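Local coordinates for protein flavodoxin (Lactobacillus reuteri, PDB 5VEG) that binds flavin mononucleotide and probably serves as a low-potential electron donor to redox enzymes, in association with a bacterial microcompartment, at residues 44-49 with 155-160; 79-84 with 137-142; 50-55 with 62-67. All coordinates share one frame; numbering follows the deposited sequence.

Overall arrangement
The three contacts belong to one flavodoxin fold, a five-stranded parallel sheet with helices packed on both faces. Contact 3 closes first along the chain, contact 2 follows in series, and both lie within the loop closed by contact 1. Contacts 1 and 3 share helix 43-56, and their centres are about 12 Å apart. Contact 2 joins the central strand 80-85 to helix 130-141 on the other face of the sheet, about 19 Å from contact 1 and 14 Å from contact 3, centre to centre. Cys84 on that strand packs against Val47 and Ala48, linking contacts 1 and 2. Contact 1 includes Asn44, which hydrogen-bonds the FMN phosphate; the others build the fold's layers.

Contact 1 of 3, residues 44-49 with 155-160; sequences NEEVAN and LEPYEE. With FMN (flavin mononucleotide), chain D.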
loop_
_atom_site.group_PDB
_atom_site.type_symbol
_atom_site.label_atom_id
_atom_site.label_comp_id
_atom_site.label_asym_id
_atom_site.label_seq_id
_atom_site.Cartn_x
_atom_site.Cartn_y
_atom_site.Cartn_z
ATOM N N ASN A 44 -7.555 7.559 -0.060
ATOM C CA ASN A 44 -6.612 6.461 -0.242
ATOM C C ASN A 44 -6.670 5.867 -1.631
ATOM O O ASN A 44 -5.682 5.266 -2.073
ATOM C CB ASN A 44 -6.867 5.388 0.801
ATOM C CG ASN A 44 -6.271 5.757 2.130
ATOM O OD1 ASN A 44 -5.101 5.484 2.378
ATOM N ND2 ASN A 44 -7.062 6.404 2.988
ATOM N N GLU A 45 -7.798 6.017 -2.331
ATOM C CA GLU A 45 -7.819 5.685 -3.750
ATOM C C GLU A 45 -7.012 6.700 -4.545
ATOM O O GLU A 45 -6.306 6.339 -5.495
ATOM C CB GLU A 45 -9.259 5.620 -4.258
ATOM C CG GLU A 45 -9.339 5.425 -5.748
ATOM C CD GLU A 45 -10.756 5.268 -6.257
ATOM O OE1 GLU A 45 -11.696 5.171 -5.431
ATOM O OE2 GLU A 45 -10.913 5.221 -7.500
ATOM N N GLU A 46 -7.098 7.976 -4.159
ATOM C CA GLU A 46 -6.213 8.987 -4.729
ATOM C C GLU A 46 -4.748 8.620 -4.514
ATOM O O GLU A 46 -3.937 8.703 -5.446
ATOM C CB GLU A 46 -6.532 10.357 -4.113
ATOM C CG GLU A 46 -5.961 11.546 -4.840
ATOM C CD GLU A 46 -6.492 12.873 -4.279
ATOM O OE1 GLU A 46 -7.460 12.852 -3.480
ATOM O OE2 GLU A 46 -5.947 13.938 -4.640
ATOM N N VAL A 47 -4.391 8.190 -3.298
ATOM C CA VAL A 47 -3.006 7.790 -3.023
ATOM C C VAL A 47 -2.605 6.623 -3.920
ATOM O O VAL A 47 -1.531 6.626 -4.533
ATOM C CB VAL A 47 -2.829 7.434 -1.539
ATOM C CG1 VAL A 47 -1.440 6.772 -1.286
ATOM C CG2 VAL A 47 -3.041 8.685 -0.640
ATOM N N ALA A 48 -3.461 5.604 -3.995
ATOM C CA ALA A 48 -3.187 4.472 -4.879
ATOM C C ALA A 48 -3.027 4.926 -6.334
ATOM O O ALA A 48 -2.121 4.466 -7.039
ATOM C CB ALA A 48 -4.302 3.432 -4.740
ATOM N N ASN A 49 -3.894 5.837 -6.794
ATOM C CA ASN A 49 -3.783 6.358 -8.159
ATOM C C ASN A 49 -2.424 7.000 -8.404
ATOM O O ASN A 49 -1.810 6.797 -9.457
ATOM C CB ASN A 49 -4.884 7.389 -8.433
ATOM C CG ASN A 49 -6.278 6.783 -8.555
ATOM O OD1 ASN A 49 -6.458 5.562 -8.627
ATOM N ND2 ASN A 49 -7.281 7.654 -8.581
ATOM N N LEU A 155 -4.646 13.416 5.315
ATOM C CA LEU A 155 -5.855 13.780 4.564
ATOM C C LEU A 155 -5.531 13.724 3.076
ATOM O O LEU A 155 -5.046 12.683 2.591
ATOM C CB LEU A 155 -6.385 15.136 5.066
ATOM C CG LEU A 155 -6.878 15.235 6.505
ATOM C CD1 LEU A 155 -7.573 16.581 6.725
ATOM C CD2 LEU A 155 -7.814 14.085 6.870
ATOM N N GLU A 156 -5.787 14.793 2.306
ATOM C CA GLU A 156 -5.614 14.725 0.869
ATOM C C GLU A 156 -4.139 14.850 0.510
ATOM O O GLU A 156 -3.406 15.608 1.152
ATOM C CB GLU A 156 -6.409 15.824 0.175
ATOM C CG GLU A 156 -7.510 15.267 -0.705
ATOM C CD GLU A 156 -8.187 16.322 -1.545
ATOM O OE1 GLU A 156 -7.602 16.717 -2.578
ATOM O OE2 GLU A 156 -9.310 16.739 -1.180
ATOM N N PRO A 157 -3.684 14.117 -0.503
ATOM C CA PRO A 157 -2.285 14.241 -0.928
ATOM C C PRO A 157 -2.072 15.544 -1.683
ATOM O O PRO A 157 -2.818 15.870 -2.605
ATOM C CB PRO A 157 -2.073 13.014 -1.828
ATOM C CG PRO A 157 -3.445 12.657 -2.322
ATOM C CD PRO A 157 -4.413 13.063 -1.239
ATOM N N TYR A 158 -1.058 16.299 -1.269
ATOM C CA TYR A 158 -0.670 17.530 -1.934
ATOM C C TYR A 158 0.731 17.369 -2.541
ATOM O O TYR A 158 1.235 16.243 -2.679
ATOM C CB TYR A 158 -0.772 18.689 -0.947
ATOM C CG TYR A 158 -2.018 19.543 -1.121
ATOM C CD1 TYR A 158 -3.255 19.115 -0.648
ATOM C CD2 TYR A 158 -1.950 20.783 -1.755
ATOM C CE1 TYR A 158 -4.403 19.904 -0.808
ATOM C CE2 TYR A 158 -3.076 21.574 -1.921
ATOM C CZ TYR A 158 -4.305 21.133 -1.446
ATOM O OH TYR A 158 -5.430 21.927 -1.605
ATOM N N GLU A 159 1.361 18.494 -2.902
ATOM C CA GLU A 159 2.571 18.428 -3.721
ATOM C C GLU A 159 3.685 17.655 -3.024
ATOM O O GLU A 159 4.342 16.806 -3.643
ATOM C CB GLU A 159 3.040 19.838 -4.081
ATOM C CG GLU A 159 2.883 20.185 -5.553
ATOM C CD GLU A 159 2.854 21.685 -5.801
ATOM O OE1 GLU A 159 3.546 22.424 -5.069
ATOM O OE2 GLU A 159 2.131 22.125 -6.723
ATOM N N GLU A 160 3.917 17.938 -1.740
ATOM C CA GLU A 160 4.935 17.213 -0.985
ATOM C C GLU A 160 4.606 15.725 -0.908
ATOM O O GLU A 160 5.479 14.880 -1.126
ATOM C CB GLU A 160 5.072 17.804 0.422
ATOM C CG GLU A 160 4.946 19.334 0.502
ATOM C CD GLU A 160 3.494 19.818 0.528
ATOM O OE1 GLU A 160 3.056 20.418 -0.478
ATOM O OE2 GLU A 160 2.790 19.594 1.541
HETATM N N1 FMN D . -7.229 8.667 10.707
HETATM C C2 FMN D . -6.133 8.144 11.362
HETATM O O2 FMN D . -5.014 8.284 10.878
HETATM N N3 FMN D . -6.288 7.480 12.561
HETATM C C4 FMN D . -7.540 7.332 13.121
HETATM O O4 FMN D . -7.647 6.731 14.184
HETATM C C4A FMN D . -8.658 7.861 12.472
HETATM N N5 FMN D . -9.926 7.725 13.010
HETATM C C5A FMN D . -11.009 8.263 12.325
HETATM C C6 FMN D . -12.304 8.148 12.843
HETATM C C7 FMN D . -13.393 8.693 12.152
HETATM C C7M FMN D . -14.788 8.576 12.703
HETATM C C8 FMN D . -13.190 9.363 10.950
HETATM C C8M FMN D . -14.361 9.952 10.213
HETATM C C9 FMN D . -11.905 9.487 10.430
HETATM C C9A FMN D . -10.827 8.926 11.115
HETATM N N10 FMN D . -9.564 9.047 10.579
HETATM C C10 FMN D . -8.486 8.530 11.260
HETATM C "C1'" FMN D . -9.377 9.820 9.307
HETATM C "C2'" FMN D . -9.374 9.053 7.992
HETATM O "O2'" FMN D . -8.391 8.052 8.060
HETATM C "C3'" FMN D . -8.951 10.082 6.959
HETATM O "O3'" FMN D . -9.955 11.061 6.766
HETATM C "C4'" FMN D . -8.613 9.461 5.619
HETATM O "O4'" FMN D . -8.141 10.478 4.772
HETATM C "C5'" FMN D . -9.853 8.857 4.980
HETATM O "O5'" FMN D . -9.410 8.145 3.845
HETATM P P FMN D . -10.442 7.731 2.678
HETATM O O1P FMN D . -10.956 9.001 2.037
HETATM O O2P FMN D . -9.648 6.928 1.664
HETATM O O3P FMN D . -11.602 6.974 3.252
#
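Glu46 lies over Pro157 where helix 43-56 meets the turn leading into helix 159-176. Its CD sits 3.6 Å from CG of Pro157. The Glu46 chain leaves with CG anti to the backbone N (chi1 -165°) and runs on extended, which carries the carboxylate across the proline ring, CD and both oxygens meeting its CG and CD. On the buried side, Val47 adds CG2 at 4.3 Å from the same Pro157 CG. Ile50 also touches the proline, and Val47 packs against Cys84 of the central strand.

The outer side is looser. Here Glu156 is exposed, and its CG lies 3.7 Å from OE1 of Glu46. The two carboxylates come close with like charge, OE2 of Glu46 being 3.8 Å from OE1 of Glu156. Their planes are turned 50° from each other. This closeness may raise the proton affinity of one of them. Without the Glu46 carboxylate, as with an alanine here, the CG-CD edge of Pro157 would probably lose its cover, and only Val47 would still meet it from segment 44-49.

Asn44, one turn before Ala48, faces the cofactor. Its backbone N donates to O2P of FMN at 2.8 Å, and its ND2 gives the same oxygen a second bond of 3.0 Å. OD1 accepts from Ser119 N, which fixes the amide's rotation. Leu155 borders the ribityl chain, with CD2 3.7 Å from FMN O3'. The start of a helix gripping the FMN phosphate is typical of the flavodoxin phosphate-binding site.

Contact 2 of 3, residues 79-84 with 137-142; sequences DILVVC and DAFKKA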
loop_
_atom_site.group_PDB
_atom_site.type_symbol
_atom_site.label_atom_id
_atom_site.label_comp_id
_atom_site.label_asym_id
_atom_site.label_seq_id
_atom_site.Cartn_x
_atom_site.Cartn_y
_atom_site.Cartn_z
ATOM N N ASP A 79 5.238 -8.658 -9.042
ATOM C CA ASP A 79 6.558 -8.552 -8.429
ATOM C C ASP A 79 6.575 -7.530 -7.291
ATOM O O ASP A 79 7.322 -7.702 -6.327
ATOM C CB ASP A 79 7.609 -8.140 -9.456
ATOM C CG ASP A 79 7.589 -9.004 -10.709
ATOM O OD1 ASP A 79 7.655 -10.241 -10.584
ATOM O OD2 ASP A 79 7.499 -8.426 -11.815
ATOM N N ILE A 80 5.783 -6.463 -7.407
ATOM C CA ILE A 80 5.730 -5.366 -6.438
ATOM C C ILE A 80 4.316 -5.315 -5.874
ATOM O O ILE A 80 3.344 -5.308 -6.639
ATOM C CB ILE A 80 6.117 -4.024 -7.088
ATOM C CG1 ILE A 80 7.587 -4.048 -7.525
ATOM C CG2 ILE A 80 5.833 -2.820 -6.134
ATOM C CD1 ILE A 80 8.008 -2.851 -8.400
ATOM N N LEU A 81 4.199 -5.308 -4.543
ATOM C CA LEU A 81 2.909 -5.336 -3.855
ATOM C C LEU A 81 2.744 -4.086 -2.992
ATOM O O LEU A 81 3.622 -3.768 -2.192
ATOM C CB LEU A 81 2.791 -6.585 -2.983
ATOM C CG LEU A 81 3.230 -7.861 -3.702
ATOM C CD1 LEU A 81 3.383 -8.999 -2.716
ATOM C CD2 LEU A 81 2.225 -8.185 -4.790
ATOM N N VAL A 82 1.611 -3.400 -3.142
ATOM C CA VAL A 82 1.343 -2.133 -2.466
ATOM C C VAL A 82 -0.061 -2.178 -1.883
ATOM O O VAL A 82 -1.010 -2.554 -2.581
ATOM C CB VAL A 82 1.490 -0.923 -3.415
ATOM C CG1 VAL A 82 1.120 0.398 -2.687
ATOM C CG2 VAL A 82 2.905 -0.850 -3.962
ATOM N N VAL A 83 -0.193 -1.782 -0.609
ATOM C CA VAL A 83 -1.489 -1.537 0.028
ATOM C C VAL A 83 -1.583 -0.064 0.428
ATOM O O VAL A 83 -0.686 0.470 1.094
ATOM C CB VAL A 83 -1.707 -2.440 1.257
ATOM C CG1 VAL A 83 -3.044 -2.140 1.906
ATOM C CG2 VAL A 83 -1.632 -3.944 0.867
ATOM N N CYS A 84 -2.675 0.583 0.035
ATOM C CA CYS A 84 -2.975 1.954 0.430
ATOM C C CYS A 84 -4.311 1.930 1.158
ATOM O O CYS A 84 -5.345 1.695 0.535
ATOM C CB CYS A 84 -3.027 2.889 -0.782
ATOM S SG CYS A 84 -1.514 2.955 -1.800
ATOM N N ASP A 137 3.815 -4.439 8.920
ATOM C CA ASP A 137 4.099 -5.624 9.727
ATOM C C ASP A 137 3.603 -6.902 9.048
ATOM O O ASP A 137 4.288 -7.927 9.076
ATOM C CB ASP A 137 3.470 -5.477 11.115
ATOM C CG ASP A 137 4.248 -4.518 12.012
ATOM O OD1 ASP A 137 5.402 -4.170 11.679
ATOM O OD2 ASP A 137 3.707 -4.122 13.059
ATOM N N ALA A 138 2.410 -6.880 8.448
ATOM C CA ALA A 138 1.914 -8.107 7.829
ATOM C C ALA A 138 2.827 -8.557 6.694
ATOM O O ALA A 138 3.100 -9.758 6.536
ATOM C CB ALA A 138 0.489 -7.923 7.317
ATOM N N PHE A 139 3.285 -7.608 5.873
ATOM C CA PHE A 139 4.208 -7.958 4.798
ATOM C C PHE A 139 5.500 -8.534 5.362
ATOM O O PHE A 139 6.088 -9.455 4.782
ATOM C CB PHE A 139 4.499 -6.727 3.933
ATOM C CG PHE A 139 3.474 -6.478 2.837
ATOM C CD1 PHE A 139 3.264 -7.421 1.835
ATOM C CD2 PHE A 139 2.742 -5.291 2.804
ATOM C CE1 PHE A 139 2.350 -7.184 0.819
ATOM C CE2 PHE A 139 1.829 -5.047 1.810
ATOM C CZ PHE A 139 1.627 -5.995 0.810
ATOM N N LYS A 140 5.951 -8.004 6.502
ATOM C CA LYS A 140 7.161 -8.514 7.138
ATOM C C LYS A 140 6.993 -9.968 7.561
ATOM O O LYS A 140 7.862 -10.801 7.281
ATOM C CB LYS A 140 7.539 -7.652 8.345
ATOM C CG LYS A 140 8.073 -6.269 8.012
ATOM C CD LYS A 140 8.878 -5.696 9.190
ATOM C CE LYS A 140 9.109 -4.188 9.058
ATOM N NZ LYS A 140 8.023 -3.379 9.706
ATOM N N LYS A 141 5.887 -10.296 8.247
ATOM C CA LYS A 141 5.648 -11.690 8.628
ATOM C C LYS A 141 5.538 -12.589 7.404
ATOM O O LYS A 141 5.917 -13.764 7.456
ATOM C CB LYS A 141 4.367 -11.843 9.460
ATOM C CG LYS A 141 4.025 -10.696 10.368
ATOM C CD LYS A 141 4.674 -10.823 11.737
ATOM C CE LYS A 141 4.636 -9.488 12.479
ATOM N NZ LYS A 141 5.928 -8.739 12.322
ATOM N N ALA A 142 4.993 -12.069 6.309
ATOM C CA ALA A 142 4.869 -12.859 5.096
ATOM C C ALA A 142 6.209 -13.103 4.423
ATOM O O ALA A 142 6.274 -13.914 3.492
ATOM C CB ALA A 142 3.919 -12.166 4.123
#
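Strand 80-84 and helix 137-141 approach no closer than 9.1 Å between the CA atoms of Leu81 and Phe139, so side chains alone bridge the gap. Phe139 does most of this. Its CG stands anti to the carbonyl carbon, chi1 -85°, and the ring reaches from the helix down to the sheet. The far end of the ring settles between two residues of the strand that point the same way, Leu81 and Val83.

Leu81 meets one side of that end. Its CB lies 3.9 Å from CE1 of Phe139, and its CD1 is also near CE1, at 4.1 Å. Val83 meets the other side, with CG2 3.8 Å from CE2. The ring's CZ is shared, lying 3.9 Å from CG2 of Val83 and 4.0 Å from CB of Leu81. Both residues approach the ring obliquely. All three are buried, and the contact between them is purely apolar packing. Val82, between them in the sequence, points away to the other face of the sheet, where it packs on Phe168 and Leu172 of helix 159-176.

Further neighbours enclose the aromatic side chain. Tyr114 of the adjacent strand stacks with the Phe139 ring, while Leu104 of helix 98-105 and Leu109 touch the side chain. On the outer side of the helix, Lys140 NZ forms a salt bridge to Asp137 OD1 at 3.4 Å, weak as a hydrogen bond, and another to Asp136. An aromatic residue inserted from a helix over a central parallel strand forms part of the hydrophobic core of the three-layer alpha-beta-alpha flavodoxin fold.

Contact 3 of 3, residues 50-55 with 62-67; sequences IVCDSL and VTESEI
Val62 meets helix 50-55 with both of its methyl groups. CG1 lies 3.6 Å from SG of Cys52, and CG2 lies 3.6 Å from CB of Leu55. CG1 is anti to the backbone N (chi1 175°), which sets one methyl against Cys52 and the other against Leu55, about one helical turn further on. The strand 62-66 runs nearly antiparallel to the helix, at 172°, with the axes 9.1 Å apart. Thr63 points away from the helix; its backbone pairs with Ala33 and Val35 of the neighbouring strand. Glu64 returns to the helix side. Its extended chain passes alongside the Cys52 sulfur, with CB and CG each 3.7 Å from SG. The carboxylate is nearer still, OE1 being 3.3 Å from SG.

Helix and strand are consecutive parts of the beta-alpha-beta unit 31-38, 43-56 and 60-66. Cys52 also packs on Val35 of its first strand. The chemistry is therefore mixed: the Val62 methyls pack on the Leu55 CB and the Cys52 sulfur, and the same sulfur also borders the Glu64 carboxylate, a setting likely to disfavour the thiolate.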
loop_
_atom_site.group_PDB
_atom_site.type_symbol
_atom_site.label_atom_id
_atom_site.label_comp_id
_atom_site.label_asym_id
_atom_site.label_seq_id
_atom_site.Cartn_x
_atom_site.Cartn_y
_atom_site.Cartn_z
ATOM N N ILE A 50 -1.948 7.810 -7.453
ATOM C CA ILE A 50 -0.648 8.453 -7.619
ATOM C C ILE A 50 0.458 7.412 -7.688
ATOM O O ILE A 50 1.398 7.542 -8.478
ATOM C CB ILE A 50 -0.405 9.464 -6.482
ATOM C CG1 ILE A 50 -1.441 10.596 -6.564
ATOM C CG2 ILE A 50 1.024 9.997 -6.534
ATOM C CD1 ILE A 50 -1.590 11.434 -5.264
ATOM N N VAL A 51 0.369 6.365 -6.865
ATOM C CA VAL A 51 1.404 5.333 -6.879
ATOM C C VAL A 51 1.354 4.545 -8.187
ATOM O O VAL A 51 2.393 4.253 -8.790
ATOM C CB VAL A 51 1.262 4.419 -5.645
ATOM C CG1 VAL A 51 2.257 3.263 -5.725
ATOM C CG2 VAL A 51 1.464 5.232 -4.322
ATOM N N CYS A 52 0.149 4.214 -8.660
ATOM C CA CYS A 52 0.014 3.526 -9.943
ATOM C C CYS A 52 0.592 4.352 -11.082
ATOM O O CYS A 52 1.264 3.814 -11.969
ATOM C CB CYS A 52 -1.448 3.224 -10.237
ATOM S SG CYS A 52 -2.172 2.042 -9.150
ATOM N N ASP A 53 0.326 5.659 -11.081
ATOM C CA ASP A 53 0.883 6.536 -12.101
ATOM C C ASP A 53 2.406 6.536 -12.050
ATOM O O ASP A 53 3.067 6.382 -13.082
ATOM C CB ASP A 53 0.340 7.960 -11.932
ATOM C CG ASP A 53 -1.116 8.092 -12.358
ATOM O OD1 ASP A 53 -1.605 7.214 -13.110
ATOM O OD2 ASP A 53 -1.770 9.077 -11.937
ATOM N N SER A 54 2.987 6.720 -10.856
ATOM C CA SER A 54 4.445 6.767 -10.753
ATOM C C SER A 54 5.082 5.436 -11.153
ATOM O O SER A 54 6.150 5.416 -11.778
ATOM C CB SER A 54 4.877 7.150 -9.336
ATOM O OG SER A 54 4.155 8.274 -8.863
ATOM N N LEU A 55 4.456 4.313 -10.787
ATOM C CA LEU A 55 4.991 3.022 -11.206
ATOM C C LEU A 55 4.887 2.858 -12.720
ATOM O O LEU A 55 5.860 2.459 -13.371
ATOM C CB LEU A 55 4.273 1.886 -10.469
ATOM C CG LEU A 55 4.585 1.782 -8.960
ATOM C CD1 LEU A 55 3.663 0.777 -8.290
ATOM C CD2 LEU A 55 6.037 1.405 -8.689
ATOM N N VAL A 62 0.946 -2.244 -14.072
ATOM C CA VAL A 62 0.299 -2.092 -12.775
ATOM C C VAL A 62 -1.133 -2.595 -12.859
ATOM O O VAL A 62 -1.889 -2.193 -13.751
ATOM C CB VAL A 62 0.311 -0.626 -12.301
ATOM C CG1 VAL A 62 -0.487 -0.484 -10.993
ATOM C CG2 VAL A 62 1.729 -0.117 -12.119
ATOM N N THR A 63 -1.508 -3.446 -11.913
ATOM C CA THR A 63 -2.902 -3.755 -11.636
ATOM C C THR A 63 -3.326 -2.986 -10.388
ATOM O O THR A 63 -2.582 -2.937 -9.402
ATOM C CB THR A 63 -3.092 -5.257 -11.423
ATOM O OG1 THR A 63 -2.469 -5.970 -12.500
ATOM C CG2 THR A 63 -4.569 -5.615 -11.359
ATOM N N GLU A 64 -4.503 -2.374 -10.440
ATOM C CA GLU A 64 -5.039 -1.618 -9.318
ATOM C C GLU A 64 -6.428 -2.148 -9.005
ATOM O O GLU A 64 -7.248 -2.302 -9.913
ATOM C CB GLU A 64 -5.097 -0.117 -9.630
ATOM C CG GLU A 64 -5.545 0.741 -8.443
ATOM C CD GLU A 64 -5.564 2.246 -8.734
ATOM O OE1 GLU A 64 -5.336 2.661 -9.888
ATOM O OE2 GLU A 64 -5.810 3.021 -7.790
ATOM N N SER A 65 -6.698 -2.424 -7.731
ATOM C CA SER A 65 -8.025 -2.904 -7.360
ATOM C C SER A 65 -8.361 -2.464 -5.943
ATOM O O SER A 65 -7.485 -2.075 -5.168
ATOM C CB SER A 65 -8.118 -4.433 -7.485
ATOM O OG SER A 65 -7.090 -5.059 -6.743
ATOM N N GLU A 66 -9.647 -2.513 -5.614
ATOM C CA GLU A 66 -10.101 -2.244 -4.254
ATOM C C GLU A 66 -9.949 -3.497 -3.397
ATOM O O GLU A 66 -10.096 -4.626 -3.878
ATOM C CB GLU A 66 -11.562 -1.781 -4.252
ATOM C CG GLU A 66 -12.059 -1.200 -2.912
ATOM C CD GLU A 66 -12.762 -2.241 -2.070
ATOM O OE1 GLU A 66 -12.593 -2.222 -0.838
ATOM O OE2 GLU A 66 -13.474 -3.102 -2.641
ATOM N N ILE A 67 -9.670 -3.287 -2.108
ATOM C CA ILE A 67 -9.222 -4.395 -1.269
ATOM C C ILE A 67 -10.317 -5.447 -1.103
ATOM O O ILE A 67 -10.035 -6.648 -1.089
ATOM C CB ILE A 67 -8.712 -3.868 0.085
ATOM C CG1 ILE A 67 -7.932 -4.949 0.831
ATOM C CG2 ILE A 67 -9.851 -3.304 0.946
ATOM C CD1 ILE A 67 -6.943 -4.365 1.846
#